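Local atomic coordinates of aminoacyl-histidine dipeptidase (PDB entry 3MRU), a protein that is a zinc-dependent M20C-family aminoacyl-histidine dipeptidase, probably hydrolysing dipeptides, preferentially hydrophobic ones. Residues 212-216 with 298-302. Numbering follows the deposited sequence.
Sequences LKGLK and IETDI
At the end of an antiparallel strand pair in this M20 metallopeptidase, away from its zinc site, the loop through Leu215 and Lys216 meets the loop that carries the chain from helix 277-295 into strand 303-308, with Glu299 supplying the hydrogen bond between them. Such a junction illustrates how a carboxylate can tie down a loop that has left its sheet: strands 205-213 and 303-308 are still paired through Lys213 and Val303, but beyond them a side chain takes over. Lys216 N donates to Glu299 OE2 at 3.1 Å, nearly straight at 175°, on the syn lone pair. The chain of Glu299 bends at chi2 (-78°), which turns the carboxylate back across the side chain of Leu215 at roughly a right angle, and Leu215 CD1 lies 3.4 Å from Glu299 CD. The other oxygen, OE1, accepts from Gly229 N, so both oxygens of this buried group are engaged, which should limit its rotation. Apolar contact is made by Ile302: its CG1 branch lies 4.1 Å from Leu215 CD1, while CG2 meets Leu212 CD1 at 4.0 Å, those two side chains running alongside each other. Leu212 also packs on helix 231-242, and Ile302 on helix 277-295. Lys216, exposed, extends along the loop of residues 298-302, its CD 3.5 Å from Ile298 O, then bends at chi4 (62°) to place NZ 2.9 Å from Thr300 OG1.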
# COMPACT_ATOMS: atom_id res chain seq x y z
N LEU A 212 21.79 -8.65 -15.35
CA LEU A 212 22.08 -7.52 -14.51
C LEU A 212 21.34 -7.68 -13.18
O LEU A 212 20.12 -7.83 -13.16
CB LEU A 212 21.71 -6.21 -15.23
CG LEU A 212 21.48 -4.91 -14.43
CD1 LEU A 212 22.76 -4.31 -13.90
CD2 LEU A 212 20.75 -3.88 -15.25
N LYS A 213 22.08 -7.65 -12.07
CA LYS A 213 21.47 -7.77 -10.75
C LYS A 213 22.27 -7.07 -9.65
O LYS A 213 23.25 -6.35 -9.92
CB LYS A 213 21.27 -9.24 -10.35
CG LYS A 213 22.55 -10.08 -10.19
CD LYS A 213 22.20 -11.49 -9.73
CE LYS A 213 23.39 -12.20 -9.06
NZ LYS A 213 23.22 -13.69 -9.16
N GLY A 214 21.82 -7.27 -8.41
CA GLY A 214 22.41 -6.65 -7.24
C GLY A 214 21.83 -5.27 -7.03
O GLY A 214 22.25 -4.56 -6.11
N LEU A 215 20.87 -4.88 -7.86
CA LEU A 215 20.13 -3.65 -7.62
C LEU A 215 19.38 -3.73 -6.29
O LEU A 215 18.82 -4.78 -5.94
CB LEU A 215 19.17 -3.36 -8.77
CG LEU A 215 19.71 -2.73 -10.06
CD1 LEU A 215 20.58 -1.49 -9.79
CD2 LEU A 215 20.46 -3.74 -10.93
N LYS A 216 19.40 -2.64 -5.53
CA LYS A 216 18.81 -2.59 -4.20
C LYS A 216 17.30 -2.87 -4.20
O LYS A 216 16.71 -3.16 -3.14
CB LYS A 216 19.07 -1.23 -3.54
CG LYS A 216 20.21 -1.22 -2.50
CD LYS A 216 20.65 0.22 -2.16
CE LYS A 216 21.72 0.24 -1.06
NZ LYS A 216 22.98 -0.46 -1.48
N ILE A 298 23.69 5.87 -5.04
CA ILE A 298 22.55 5.12 -4.46
C ILE A 298 22.66 3.59 -4.67
O ILE A 298 22.26 2.80 -3.79
CB ILE A 298 21.15 5.70 -4.94
CG1 ILE A 298 20.00 5.25 -4.03
CG2 ILE A 298 20.86 5.36 -6.41
CD1 ILE A 298 20.01 5.88 -2.64
N GLU A 299 23.24 3.17 -5.80
CA GLU A 299 23.30 1.77 -6.15
C GLU A 299 24.71 1.23 -5.97
O GLU A 299 25.55 1.32 -6.87
CB GLU A 299 22.82 1.55 -7.58
CG GLU A 299 21.34 1.88 -7.83
CD GLU A 299 20.36 0.79 -7.34
OE1 GLU A 299 19.13 0.96 -7.53
OE2 GLU A 299 20.82 -0.22 -6.77
N THR A 300 24.95 0.66 -4.79
CA THR A 300 26.30 0.24 -4.37
C THR A 300 26.75 -1.06 -5.03
O THR A 300 27.79 -1.09 -5.69
CB THR A 300 26.38 0.09 -2.85
OG1 THR A 300 25.63 -1.06 -2.44
CG2 THR A 300 25.83 1.36 -2.15
N ASP A 301 25.98 -2.13 -4.85
CA ASP A 301 26.35 -3.40 -5.44
C ASP A 301 25.67 -3.63 -6.79
O ASP A 301 24.60 -4.21 -6.86
CB ASP A 301 26.05 -4.54 -4.49
CG ASP A 301 26.73 -5.83 -4.93
OD1 ASP A 301 26.14 -6.57 -5.75
OD2 ASP A 301 27.87 -6.07 -4.45
N ILE A 302 26.29 -3.18 -7.86
CA ILE A 302 25.70 -3.33 -9.18
C ILE A 302 26.57 -4.28 -9.95
O ILE A 302 27.72 -3.98 -10.29
CB ILE A 302 25.57 -1.97 -9.93
CG1 ILE A 302 24.65 -1.01 -9.17
CG2 ILE A 302 25.07 -2.17 -11.36
CD1 ILE A 302 24.84 0.44 -9.61